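Long-range contacts in GphF (Cystobacter violaceus, PDB 6MFC), which probably catalyses the decarboxylation of an acyl group during the initiation of polyketide biosynthesis, using a fold shared with GNAT acetyltransferases: residues A[28-33]-A[68-73]; A[81-86]-A[116-121]; A[72-77]-A[126-131]; A[34-39]-A[53-58]; A[108-113]-A[145-150]. All blocks are in the same frame, centred on the assembly; numbering follows the deposited sequence.

Contact 1: A[28-33]-A[68-73]; sequences IRHARP and GCWVLL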
# COMPACT_ATOMS: atom_id res chain seq x y z
N ILE A 28 6.90 5.06 -16.57
CA ILE A 28 5.71 4.67 -15.82
C ILE A 28 4.52 4.66 -16.77
O ILE A 28 4.31 5.62 -17.52
CB ILE A 28 5.46 5.61 -14.63
CG1 ILE A 28 6.50 5.37 -13.54
CG2 ILE A 28 4.05 5.42 -14.08
CD1 ILE A 28 6.33 6.25 -12.32
N ARG A 29 3.76 3.57 -16.76
CA ARG A 29 2.58 3.42 -17.59
C ARG A 29 1.52 2.65 -16.82
O ARG A 29 1.80 2.05 -15.78
CB ARG A 29 2.90 2.72 -18.91
CG ARG A 29 3.47 1.32 -18.75
CD ARG A 29 3.49 0.57 -20.07
NE ARG A 29 4.04 -0.77 -19.93
CZ ARG A 29 3.34 -1.83 -19.55
NH1 ARG A 29 2.05 -1.71 -19.25
NH2 ARG A 29 3.93 -3.02 -19.45
N HIS A 30 0.30 2.66 -17.33
CA HIS A 30 -0.78 1.91 -16.70
C HIS A 30 -0.52 0.41 -16.80
O HIS A 30 0.09 -0.08 -17.75
CB HIS A 30 -2.13 2.24 -17.36
CG HIS A 30 -2.74 3.52 -16.87
ND1 HIS A 30 -2.92 3.80 -15.54
CD2 HIS A 30 -3.22 4.59 -17.55
CE1 HIS A 30 -3.48 4.99 -15.41
NE2 HIS A 30 -3.68 5.49 -16.62
N ALA A 31 -0.98 -0.31 -15.79
CA ALA A 31 -0.86 -1.76 -15.80
C ALA A 31 -1.83 -2.35 -16.82
O ALA A 31 -2.98 -1.91 -16.94
CB ALA A 31 -1.13 -2.34 -14.42
N ARG A 32 -1.36 -3.35 -17.57
CA ARG A 32 -2.18 -4.06 -18.53
C ARG A 32 -2.30 -5.52 -18.13
O ARG A 32 -1.42 -6.06 -17.46
CB ARG A 32 -1.59 -3.97 -19.94
CG ARG A 32 -1.31 -2.55 -20.43
CD ARG A 32 -0.86 -2.56 -21.89
NE ARG A 32 0.34 -3.37 -22.09
CZ ARG A 32 1.55 -2.87 -22.30
NH1 ARG A 32 1.74 -1.56 -22.34
NH2 ARG A 32 2.58 -3.69 -22.48
N PRO A 33 -3.39 -6.19 -18.52
CA PRO A 33 -3.53 -7.62 -18.18
C PRO A 33 -2.41 -8.49 -18.72
O PRO A 33 -2.21 -9.60 -18.22
CB PRO A 33 -4.88 -8.00 -18.79
CG PRO A 33 -5.64 -6.71 -18.86
CD PRO A 33 -4.61 -5.66 -19.15
N GLY A 68 -6.14 2.96 -12.61
CA GLY A 68 -5.70 3.23 -11.25
C GLY A 68 -4.56 2.32 -10.83
O GLY A 68 -4.29 2.17 -9.63
N CYS A 69 -3.89 1.70 -11.80
CA CYS A 69 -2.75 0.84 -11.55
C CYS A 69 -1.63 1.21 -12.51
O CYS A 69 -1.88 1.41 -13.70
CB CYS A 69 -3.13 -0.64 -11.71
SG CYS A 69 -4.41 -1.21 -10.56
N TRP A 70 -0.41 1.32 -11.98
CA TRP A 70 0.74 1.70 -12.78
C TRP A 70 1.89 0.73 -12.55
O TRP A 70 1.99 0.09 -11.50
CB TRP A 70 1.22 3.12 -12.44
CG TRP A 70 0.23 4.19 -12.78
CD1 TRP A 70 0.19 4.95 -13.91
CD2 TRP A 70 -0.87 4.62 -11.97
NE1 TRP A 70 -0.87 5.82 -13.85
CE2 TRP A 70 -1.54 5.64 -12.67
CE3 TRP A 70 -1.36 4.23 -10.71
CZ2 TRP A 70 -2.66 6.28 -12.17
CZ3 TRP A 70 -2.48 4.87 -10.21
CH2 TRP A 70 -3.12 5.89 -10.94
N VAL A 71 2.77 0.64 -13.54
CA VAL A 71 4.00 -0.13 -13.44
C VAL A 71 5.16 0.80 -13.74
O VAL A 71 5.04 1.77 -14.50
CB VAL A 71 4.01 -1.34 -14.40
CG1 VAL A 71 2.94 -2.35 -14.00
CG2 VAL A 71 3.81 -0.89 -15.84
N LEU A 72 6.30 0.51 -13.11
CA LEU A 72 7.54 1.24 -13.35
C LEU A 72 8.52 0.33 -14.06
O LEU A 72 8.79 -0.79 -13.59
CB LEU A 72 8.13 1.76 -12.04
CG LEU A 72 9.51 2.42 -12.11
CD1 LEU A 72 9.56 3.48 -13.20
CD2 LEU A 72 9.88 3.02 -10.77
N LEU A 73 9.06 0.80 -15.18
CA LEU A 73 9.95 0.00 -16.01
C LEU A 73 11.39 0.47 -15.84
O LEU A 73 11.68 1.66 -15.96
CB LEU A 73 9.55 0.10 -17.49
CG LEU A 73 8.14 -0.38 -17.84
CD1 LEU A 73 7.93 -0.32 -19.34
CD2 LEU A 73 7.93 -1.79 -17.33
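His30 ND1 lies over one face of the Trp70 indole, offset toward the rim. CE1 of the same imidazole comes to 3.2 Å from Trp70 NE1. The two planes are 33° apart, so this is neither a regular stack nor an edge-to-face pair. At its own edge the imidazole uses ND1. The ND1-H bond reaches Cys69 O, 3.2 Å from ND1, with the oxygen in the ring plane. Cys69 O is gripped twice, because Ala31 N also donates to it at 2.9 Å. The two donors come from opposite faces of the carbonyl plane.

The guanidinium of Arg29 is flanked on both faces. Val71 CG2 sits over its centre, and Arg32 NH1 lies on the opposite side toward the rim. Both arginines gather near the carboxylate of Asp35, which forms a salt bridge with Arg29 and a weak, long ion pair with Arg32.

The contact pairs the outermost strand, 27-30, of the GNAT-type sheet antiparallel with strand 70-74. Arg29 and Val71 form a hydrogen-bonded pair. Val71 N donates to Arg29 O at 2.8 Å, and Arg29 N returns a bond to Val71 O at 3.2 Å.

On the other face of the sheet, Ile28 CG1 meets Leu72 CD1 at 3.6 Å. Ile28 CG2, anti to the backbone N, turns to Trp70 CD1 at 3.9 Å. Helix 128-140 covers this side through Leu132 and Phe135, and Phe135 meets the Trp70 ring edge-to-face.

Contact 2: A[81-86]-A[116-121]; sequences ATYAQR and GLNVDP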
# COMPACT_ATOMS: atom_id res chain seq x y z
N ALA A 81 5.29 -1.63 -9.05
CA ALA A 81 3.87 -1.74 -9.35
C ALA A 81 3.06 -1.13 -8.22
O ALA A 81 3.34 -1.35 -7.04
CB ALA A 81 3.46 -3.20 -9.56
N THR A 82 2.03 -0.37 -8.59
CA THR A 82 1.12 0.24 -7.64
C THR A 82 -0.32 -0.07 -8.04
O THR A 82 -0.69 0.11 -9.20
CB THR A 82 1.32 1.76 -7.55
OG1 THR A 82 2.59 2.04 -6.94
CG2 THR A 82 0.22 2.40 -6.73
N TYR A 83 -1.11 -0.54 -7.08
CA TYR A 83 -2.52 -0.83 -7.29
C TYR A 83 -3.37 0.11 -6.46
O TYR A 83 -2.99 0.50 -5.35
CB TYR A 83 -2.84 -2.28 -6.93
CG TYR A 83 -1.88 -3.29 -7.53
CD1 TYR A 83 -2.13 -3.85 -8.78
CD2 TYR A 83 -0.74 -3.68 -6.85
CE1 TYR A 83 -1.26 -4.77 -9.33
CE2 TYR A 83 0.13 -4.60 -7.39
CZ TYR A 83 -0.13 -5.15 -8.63
OH TYR A 83 0.74 -6.06 -9.18
N ALA A 84 -4.54 0.46 -6.99
CA ALA A 84 -5.43 1.37 -6.28
C ALA A 84 -6.85 1.20 -6.80
O ALA A 84 -7.06 0.82 -7.95
CB ALA A 84 -4.98 2.83 -6.43
N GLN A 85 -7.82 1.48 -5.93
CA GLN A 85 -9.22 1.51 -6.30
C GLN A 85 -9.89 2.67 -5.59
O GLN A 85 -9.43 3.13 -4.54
CB GLN A 85 -9.94 0.19 -5.97
CG GLN A 85 -10.15 -0.07 -4.49
CD GLN A 85 -10.82 -1.41 -4.23
OE1 GLN A 85 -11.03 -2.20 -5.14
NE2 GLN A 85 -11.17 -1.66 -2.97
N ARG A 86 -10.98 3.15 -6.17
CA ARG A 86 -11.70 4.30 -5.65
C ARG A 86 -12.80 3.82 -4.71
O ARG A 86 -13.66 3.03 -5.11
CB ARG A 86 -12.28 5.12 -6.80
CG ARG A 86 -12.76 6.51 -6.41
CD ARG A 86 -12.94 7.37 -7.65
NE ARG A 86 -13.28 8.75 -7.31
CZ ARG A 86 -13.25 9.76 -8.18
NH1 ARG A 86 -12.91 9.54 -9.44
NH2 ARG A 86 -13.57 10.98 -7.79
N GLY A 116 -1.62 -1.65 -2.89
CA GLY A 116 -0.26 -2.14 -2.86
C GLY A 116 0.72 -1.25 -3.58
O GLY A 116 0.36 -0.54 -4.53
N LEU A 117 1.97 -1.27 -3.13
CA LEU A 117 3.06 -0.55 -3.79
C LEU A 117 4.31 -1.41 -3.62
O LEU A 117 4.90 -1.45 -2.53
CB LEU A 117 3.25 0.85 -3.21
CG LEU A 117 4.31 1.76 -3.84
CD1 LEU A 117 3.86 3.20 -3.81
CD2 LEU A 117 5.65 1.62 -3.13
N ASN A 118 4.71 -2.10 -4.68
CA ASN A 118 5.84 -3.01 -4.65
C ASN A 118 6.98 -2.43 -5.48
O ASN A 118 6.76 -1.92 -6.58
CB ASN A 118 5.46 -4.39 -5.19
CG ASN A 118 4.36 -5.04 -4.39
OD1 ASN A 118 4.26 -4.85 -3.17
ND2 ASN A 118 3.52 -5.82 -5.06
N VAL A 119 8.19 -2.49 -4.93
CA VAL A 119 9.41 -2.15 -5.65
C VAL A 119 10.39 -3.30 -5.47
O VAL A 119 10.56 -3.80 -4.35
CB VAL A 119 10.03 -0.83 -5.15
CG1 VAL A 119 11.26 -0.48 -5.97
CG2 VAL A 119 9.00 0.29 -5.21
N ASP A 120 11.01 -3.73 -6.56
CA ASP A 120 11.89 -4.89 -6.52
C ASP A 120 13.00 -4.66 -5.51
O ASP A 120 13.61 -3.58 -5.50
CB ASP A 120 12.47 -5.16 -7.91
CG ASP A 120 13.14 -6.52 -8.01
OD1 ASP A 120 14.11 -6.78 -7.26
OD2 ASP A 120 12.70 -7.34 -8.85
N PRO A 121 13.29 -5.63 -4.63
CA PRO A 121 14.35 -5.43 -3.63
C PRO A 121 15.72 -5.18 -4.23
O PRO A 121 16.60 -4.66 -3.53
CB PRO A 121 14.33 -6.74 -2.83
CG PRO A 121 12.95 -7.28 -3.03
CD PRO A 121 12.56 -6.89 -4.42
O HOH W 1 2.92 -7.06 -7.74
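Strands 77-87 and 111-119 pair antiparallel in the middle of the GNAT-type sheet, and Ala81, Thr82 and Tyr83 face Asn118, Leu117 and Gly116 there. The strand directions are 177° apart. Ala81 and Asn118 are a hydrogen-bonded pair with both bonds made: Asn118 N to Ala81 O is 2.8 Å, and Ala81 N to Asn118 O is 2.9 Å. One step on, Tyr83 N donates to Gly116 O at 2.9 Å.

Between these pairs lies the non-hydrogen-bonded pair Thr82 and Leu117. Their side chains run side by side and point the same way, toward helix 128-140. Thr82 OG1 lies 3.6 Å from Leu117 CG. Thr82 CG2, anti to the backbone N, lies 3.7 Å from Gly116 O. Leu132 of the helix touches both side chains.

The opposite face carries Tyr83 and Asn118. The amide nitrogen of Asn118 approaches the edge of the Tyr83 ring, near its plane. A water joins the two groups as acceptor of both, 2.8 Å from Tyr83 OH and 3.0 Å from Asn118 ND2. The water lies in the ring plane. The amide is also fixed at its other end, where Asn118 OD1 accepts from Trp47 NE1. Arg61 makes a cation-pi contact with the Tyr83 ring.

Glycerol and pentaethylene glycol, probably from the crystallisation liquor, lie next to Leu117. Such a central antiparallel pair, with helices packed on both faces, is typical of the GNAT fold.

Contact 3: A[72-77]-A[126-131]; sequences LLHEGA and HDFGSL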
# COMPACT_ATOMS: atom_id res chain seq x y z
N LEU A 72 6.30 0.51 -13.11
CA LEU A 72 7.54 1.24 -13.35
C LEU A 72 8.52 0.33 -14.06
O LEU A 72 8.79 -0.79 -13.59
CB LEU A 72 8.13 1.76 -12.04
CG LEU A 72 9.51 2.42 -12.11
CD1 LEU A 72 9.56 3.48 -13.20
CD2 LEU A 72 9.88 3.02 -10.77
N LEU A 73 9.06 0.80 -15.18
CA LEU A 73 9.95 0.00 -16.01
C LEU A 73 11.39 0.47 -15.84
O LEU A 73 11.68 1.66 -15.96
CB LEU A 73 9.55 0.10 -17.49
CG LEU A 73 8.14 -0.38 -17.84
CD1 LEU A 73 7.93 -0.32 -19.34
CD2 LEU A 73 7.93 -1.79 -17.33
N HIS A 74 12.28 -0.48 -15.55
CA HIS A 74 13.71 -0.21 -15.49
C HIS A 74 14.43 -1.34 -16.21
O HIS A 74 14.26 -2.51 -15.85
CB HIS A 74 14.19 -0.09 -14.04
CG HIS A 74 15.64 0.26 -13.91
ND1 HIS A 74 16.14 1.50 -14.24
CD2 HIS A 74 16.70 -0.47 -13.50
CE1 HIS A 74 17.44 1.52 -14.04
NE2 HIS A 74 17.81 0.34 -13.58
N GLU A 75 15.22 -0.98 -17.22
CA GLU A 75 15.91 -1.96 -18.07
C GLU A 75 14.91 -2.90 -18.74
O GLU A 75 15.16 -4.09 -18.91
CB GLU A 75 16.95 -2.75 -17.27
CG GLU A 75 17.97 -1.88 -16.53
CD GLU A 75 19.00 -1.27 -17.45
OE1 GLU A 75 19.17 -1.78 -18.58
OE2 GLU A 75 19.65 -0.28 -17.05
N GLY A 76 13.76 -2.35 -19.12
CA GLY A 76 12.73 -3.12 -19.79
C GLY A 76 11.97 -4.09 -18.91
O GLY A 76 11.22 -4.91 -19.43
N ALA A 77 12.13 -4.01 -17.59
CA ALA A 77 11.48 -4.92 -16.66
C ALA A 77 10.62 -4.14 -15.68
O ALA A 77 10.93 -3.00 -15.32
CB ALA A 77 12.49 -5.76 -15.88
N HIS A 126 17.76 2.97 -5.99
CA HIS A 126 17.24 3.95 -6.94
C HIS A 126 16.15 4.83 -6.35
O HIS A 126 15.73 5.78 -7.02
CB HIS A 126 16.71 3.25 -8.19
CG HIS A 126 17.77 2.83 -9.15
ND1 HIS A 126 18.64 1.79 -8.89
CD2 HIS A 126 18.11 3.31 -10.37
CE1 HIS A 126 19.47 1.65 -9.92
NE2 HIS A 126 19.17 2.56 -10.82
N ASP A 127 15.69 4.54 -5.13
CA ASP A 127 14.61 5.30 -4.48
C ASP A 127 13.36 5.33 -5.35
O ASP A 127 12.64 6.33 -5.40
CB ASP A 127 15.07 6.71 -4.13
CG ASP A 127 16.16 6.73 -3.07
OD1 ASP A 127 16.63 5.63 -2.69
OD2 ASP A 127 16.55 7.83 -2.63
N PHE A 128 13.09 4.22 -6.05
CA PHE A 128 11.90 4.12 -6.88
C PHE A 128 10.62 4.09 -6.06
O PHE A 128 9.55 4.44 -6.59
CB PHE A 128 11.98 2.88 -7.77
CG PHE A 128 12.82 3.05 -9.00
CD1 PHE A 128 13.09 4.31 -9.50
CD2 PHE A 128 13.34 1.95 -9.66
CE1 PHE A 128 13.87 4.47 -10.64
CE2 PHE A 128 14.12 2.10 -10.79
CZ PHE A 128 14.38 3.37 -11.28
N GLY A 129 10.69 3.69 -4.80
CA GLY A 129 9.50 3.64 -3.97
C GLY A 129 8.86 5.01 -3.79
O GLY A 129 7.66 5.18 -3.98
N SER A 130 9.67 6.00 -3.42
CA SER A 130 9.16 7.36 -3.27
C SER A 130 8.71 7.95 -4.60
O SER A 130 7.87 8.86 -4.61
CB SER A 130 10.23 8.25 -2.64
OG SER A 130 11.37 8.34 -3.47
N LEU A 131 9.24 7.46 -5.72
CA LEU A 131 8.81 7.96 -7.02
C LEU A 131 7.39 7.50 -7.34
O LEU A 131 6.55 8.30 -7.78
CB LEU A 131 9.78 7.51 -8.11
CG LEU A 131 9.40 7.93 -9.54
CD1 LEU A 131 9.32 9.44 -9.65
CD2 LEU A 131 10.39 7.36 -10.55
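Phe128 is the centre of the first shell, and it takes Leu72 on one ring face. Leu72 CD2 lies 3.8 Å from the ring centroid, 25° off the normal, as a CH-pi contact. Its nearest ring atom is Phe128 CG, at 3.4 Å. The methyl therefore leans toward the root of the ring. The opposite face is filled from within the same segment by His126 CB, which stands over the ring centre.

The far edge of Phe128 points at the face of His74 in an offset edge-to-face pair. The centroids of the two rings are 5.5 Å apart and the planes meet at 65°. Phe128 CZ is 3.9 Å from His74 ND1. His74 also meets His126, with its CE1 3.8 Å from His126 NE2. That pair is oblique, and no hydrogen bond crosses between the segments. The result is an aromatic cluster of two histidines and one phenylalanine.

The next shell sets these rings in place. CG of His74 is anti to the backbone N (chi1 -177°), which carries the imidazole toward the helix. Just beyond, a type I' turn from His74 to Ala77 joins strands 70-74 and 77-87 into a hairpin. On the other segment, Ser130 OG donates to Asp127 O at 3.1 Å at the start of helix 128-140. Val79 of the neighbouring strand touches both His74 and Phe128.

By its place between strand 111-119 and the following helix, segment 126-131 probably corresponds to part of the loop and helix start that bind the pyrophosphate of coenzyme A in GNAT acetyltransferases.

Contact 4: A[34-39]-A[53-58]; sequences SDLDAL and ASRAEL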
# COMPACT_ATOMS: atom_id res chain seq x y z
N SER A 34 -1.67 -8.02 -19.74
CA SER A 34 -0.54 -8.79 -20.27
C SER A 34 0.63 -8.81 -19.30
O SER A 34 1.44 -9.75 -19.34
CB SER A 34 -0.11 -8.20 -21.61
OG SER A 34 -0.81 -7.01 -21.90
N ASP A 35 0.75 -7.81 -18.43
CA ASP A 35 1.83 -7.74 -17.46
C ASP A 35 1.62 -8.66 -16.27
O ASP A 35 2.41 -8.60 -15.31
CB ASP A 35 1.99 -6.30 -16.96
CG ASP A 35 2.03 -5.30 -18.10
OD1 ASP A 35 1.93 -5.73 -19.27
OD2 ASP A 35 2.16 -4.09 -17.82
N LEU A 36 0.60 -9.52 -16.31
CA LEU A 36 0.23 -10.30 -15.13
C LEU A 36 1.35 -11.23 -14.70
O LEU A 36 1.61 -11.39 -13.50
CB LEU A 36 -1.05 -11.09 -15.42
CG LEU A 36 -1.63 -11.93 -14.28
CD1 LEU A 36 -1.92 -11.06 -13.07
CD2 LEU A 36 -2.89 -12.63 -14.76
N ASP A 37 2.05 -11.85 -15.65
CA ASP A 37 3.15 -12.74 -15.30
C ASP A 37 4.29 -11.99 -14.63
O ASP A 37 4.96 -12.52 -13.74
CB ASP A 37 3.64 -13.49 -16.53
CG ASP A 37 2.54 -14.23 -17.25
OD1 ASP A 37 1.62 -13.57 -17.77
OD2 ASP A 37 2.58 -15.48 -17.28
N ALA A 38 4.54 -10.75 -15.06
CA ALA A 38 5.56 -9.93 -14.42
C ALA A 38 5.08 -9.41 -13.06
O ALA A 38 5.87 -9.34 -12.11
CB ALA A 38 5.95 -8.77 -15.33
N LEU A 39 3.80 -9.05 -12.96
CA LEU A 39 3.27 -8.57 -11.69
C LEU A 39 3.30 -9.67 -10.63
O LEU A 39 3.51 -9.38 -9.45
CB LEU A 39 1.85 -8.04 -11.88
CG LEU A 39 1.71 -6.82 -12.79
CD1 LEU A 39 0.25 -6.38 -12.90
CD2 LEU A 39 2.59 -5.68 -12.30
N ALA A 53 -0.08 -11.71 -2.92
CA ALA A 53 -1.37 -11.76 -3.60
C ALA A 53 -1.37 -12.87 -4.64
O ALA A 53 -0.34 -13.20 -5.24
CB ALA A 53 -1.67 -10.42 -4.27
N SER A 54 -2.53 -13.48 -4.83
CA SER A 54 -2.66 -14.51 -5.85
C SER A 54 -2.69 -13.88 -7.24
O SER A 54 -2.87 -12.67 -7.40
CB SER A 54 -3.92 -15.34 -5.61
OG SER A 54 -5.08 -14.55 -5.79
N ARG A 55 -2.49 -14.72 -8.25
CA ARG A 55 -2.64 -14.26 -9.62
C ARG A 55 -4.05 -13.75 -9.88
O ARG A 55 -4.24 -12.80 -10.65
CB ARG A 55 -2.29 -15.38 -10.60
CG ARG A 55 -2.22 -14.95 -12.05
CD ARG A 55 -2.06 -16.14 -12.99
NE ARG A 55 -1.60 -15.74 -14.31
CZ ARG A 55 -1.37 -16.59 -15.31
NH1 ARG A 55 -0.94 -16.14 -16.48
NH2 ARG A 55 -1.57 -17.89 -15.14
N ALA A 56 -5.05 -14.36 -9.23
CA ALA A 56 -6.43 -13.91 -9.39
C ALA A 56 -6.63 -12.53 -8.80
O ALA A 56 -7.30 -11.68 -9.41
CB ALA A 56 -7.38 -14.92 -8.76
N GLU A 57 -6.07 -12.27 -7.62
CA GLU A 57 -6.24 -10.96 -7.00
C GLU A 57 -5.50 -9.88 -7.78
O GLU A 57 -6.03 -8.77 -7.96
CB GLU A 57 -5.75 -10.99 -5.55
CG GLU A 57 -5.73 -9.62 -4.88
CD GLU A 57 -7.10 -8.97 -4.81
OE1 GLU A 57 -8.11 -9.71 -4.72
OE2 GLU A 57 -7.18 -7.72 -4.84
N LEU A 58 -4.29 -10.17 -8.24
CA LEU A 58 -3.55 -9.20 -9.04
C LEU A 58 -4.29 -8.87 -10.32
O LEU A 58 -4.30 -7.71 -10.76
CB LEU A 58 -2.15 -9.72 -9.34
CG LEU A 58 -1.18 -9.72 -8.16
CD1 LEU A 58 0.23 -10.07 -8.60
CD2 LEU A 58 -1.20 -8.36 -7.45
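Leu36 and Arg55 both hold CG anti to the backbone N, at chi1 -177° and -171°, and these torsions send the two side chains across each other at about a right angle. The arginine chain is extended from CG to NE, which carries it over to the other helix. Leu36 CD2 then rests 3.6 Å from Arg55 CG and 3.4 Å from Arg55 NE. Leu36 CG lies at the edge of the guanidinium, in its plane.

The contact joins the first turns of helices 36-46 and 55-64, the two helices that follow the first strand of the GNAT fold. It is chiefly apolar. The other branch of Leu36, CD1, packs on Leu58 CB at 4.0 Å. Leu58 in turn packs against Leu39: its CD1 is 4.2 Å from Leu39 CB. No hydrogen bond crosses between the segments.

On the solvent side, Arg55 meets a charge. Asp37 OD2 is 3.7 Å from Arg55 NH1, a long salt bridge. The carboxylate and guanidinium planes are 77° apart, and the oxygen lies well out of the guanidinium plane, so the attraction is one of charge alone.

On the buried side Leu39 and Leu58 both touch Tyr83 of strand 77-87, and Leu39 also meets Val71. The helices thus close over one face of the sheet. Ser54 N-caps helix 55-64, with its OG accepting from Glu57 N at 3.1 Å. Within the interface, the methyl CD1 of Leu58 comes to 3.5 Å from Leu39 O.

Contact 5: A[108-113]-A[145-150]; sequences SGAALQ and GIENVV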
# COMPACT_ATOMS: atom_id res chain seq x y z
N SER A 108 -17.75 6.50 -7.70
CA SER A 108 -18.11 7.88 -7.41
C SER A 108 -17.55 8.37 -6.09
O SER A 108 -17.92 9.47 -5.64
CB SER A 108 -19.64 8.03 -7.42
OG SER A 108 -20.23 7.24 -6.40
N GLY A 109 -16.68 7.60 -5.45
CA GLY A 109 -16.14 7.98 -4.16
C GLY A 109 -15.16 9.13 -4.25
O GLY A 109 -14.68 9.51 -5.32
N ALA A 110 -14.87 9.71 -3.08
CA ALA A 110 -13.99 10.86 -2.96
C ALA A 110 -12.67 10.51 -2.28
O ALA A 110 -12.09 11.33 -1.57
CB ALA A 110 -14.69 11.99 -2.21
N ALA A 111 -12.19 9.28 -2.48
CA ALA A 111 -10.93 8.85 -1.91
C ALA A 111 -10.42 7.65 -2.68
O ALA A 111 -11.20 6.77 -3.06
CB ALA A 111 -11.08 8.52 -0.42
N LEU A 112 -9.10 7.61 -2.89
CA LEU A 112 -8.45 6.53 -3.63
C LEU A 112 -7.64 5.68 -2.67
O LEU A 112 -6.76 6.20 -1.97
CB LEU A 112 -7.56 7.10 -4.74
CG LEU A 112 -6.86 6.10 -5.67
CD1 LEU A 112 -7.87 5.32 -6.48
CD2 LEU A 112 -5.87 6.82 -6.57
N GLN A 113 -7.93 4.38 -2.63
CA GLN A 113 -7.31 3.47 -1.67
C GLN A 113 -6.11 2.77 -2.31
O GLN A 113 -6.24 2.19 -3.40
CB GLN A 113 -8.31 2.43 -1.18
CG GLN A 113 -7.70 1.38 -0.28
CD GLN A 113 -8.59 0.17 -0.11
OE1 GLN A 113 -9.61 0.04 -0.78
NE2 GLN A 113 -8.20 -0.74 0.78
N GLY A 145 -12.70 14.83 -8.04
CA GLY A 145 -13.44 14.17 -6.99
C GLY A 145 -12.57 13.53 -5.93
O GLY A 145 -13.00 13.41 -4.78
N ILE A 146 -11.36 13.11 -6.28
CA ILE A 146 -10.47 12.45 -5.33
C ILE A 146 -9.99 13.48 -4.31
O ILE A 146 -9.35 14.48 -4.67
CB ILE A 146 -9.29 11.78 -6.05
CG1 ILE A 146 -9.78 10.60 -6.89
CG2 ILE A 146 -8.26 11.31 -5.04
CD1 ILE A 146 -10.31 9.45 -6.06
N GLU A 147 -10.28 13.23 -3.04
CA GLU A 147 -9.87 14.13 -1.96
C GLU A 147 -8.75 13.58 -1.10
O GLU A 147 -8.01 14.37 -0.51
CB GLU A 147 -11.07 14.46 -1.06
CG GLU A 147 -12.06 15.43 -1.68
CD GLU A 147 -13.30 15.64 -0.82
OE1 GLU A 147 -13.77 14.65 -0.22
OE2 GLU A 147 -13.78 16.79 -0.74
N ASN A 148 -8.60 12.26 -1.01
CA ASN A 148 -7.56 11.67 -0.18
C ASN A 148 -7.04 10.40 -0.83
O ASN A 148 -7.77 9.69 -1.53
CB ASN A 148 -8.07 11.35 1.23
CG ASN A 148 -8.46 12.59 2.00
OD1 ASN A 148 -7.64 13.20 2.68
ND2 ASN A 148 -9.73 12.96 1.91
N VAL A 149 -5.76 10.12 -0.60
CA VAL A 149 -5.15 8.85 -0.94
C VAL A 149 -4.87 8.14 0.38
O VAL A 149 -4.03 8.58 1.17
CB VAL A 149 -3.86 9.03 -1.75
CG1 VAL A 149 -3.25 7.67 -2.08
CG2 VAL A 149 -4.14 9.81 -3.02
N VAL A 150 -5.59 7.05 0.64
CA VAL A 150 -5.48 6.34 1.90
C VAL A 150 -5.04 4.90 1.62
O VAL A 150 -5.00 4.45 0.48
CB VAL A 150 -6.80 6.36 2.69
CG1 VAL A 150 -7.34 7.78 2.79
CG2 VAL A 150 -7.81 5.44 2.04
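Ile146 lays its CD1 methyl against Leu112, 3.9 Å from Leu112 CB and 3.8 Å from Ala111 C. CG1 of Ile146 is anti to the carbonyl carbon (chi1 -68°), and the second torsion bends CD1 back toward the neighbouring strand.

Leu112 and Val149 are partners in a parallel bridge and point to the same face of the sheet. There Val149 packs on Leu137 and Ala140 of helix 128-140. Gln113 and Val150 point to the other face. Gln113 OE1 is held there by Gln85 NE2. At the strand entrance Ala110 CB touches two oxygens, 3.4 Å from both Gly145 O and Glu147 OE1.

The backbone bonds run to and fro as in a parallel pair. Leu112 N donates to Asn148 O at 2.8 Å, and Val150 N donates to Leu112 O at 3.0 Å. Before the strands begin, Glu147 N reaches Ala110 O at 3.0 Å, with the donor well above the carbonyl plane. This pair joins the two parallel strands of the beta-alpha-beta unit, strand 111-119, helix 128-140, strand 148-153. In GNAT proteins these two strands generally splay apart further on to form the cofactor cleft.

Across these segments the hydrogen bonds are all between main-chain atoms, while the side chains meet by van der Waals contact. The join therefore depends chiefly on backbone geometry.

Overall arrangement
From the N terminus, strand 27-30 leads into two helices before the chain returns on strand 70-74, and contact 1 closes that loop. Contact 4 lies within it and pairs the starts of the two helices. Contact 3 begins on the strand where contact 1 ends. It closes the loop from 72-77 to helix 128-140, and contact 2 sits inside that loop. Contact 5 crosses contacts 2 and 3, since its segments alternate with theirs. Contacts 1, 2 and 5 each join two neighbouring strands of one sheet. Contact 4 ties helices to one face, and contact 3 ties helix 128-140 to the other. Contacts 3 and 5 are about 25 Å apart between centres.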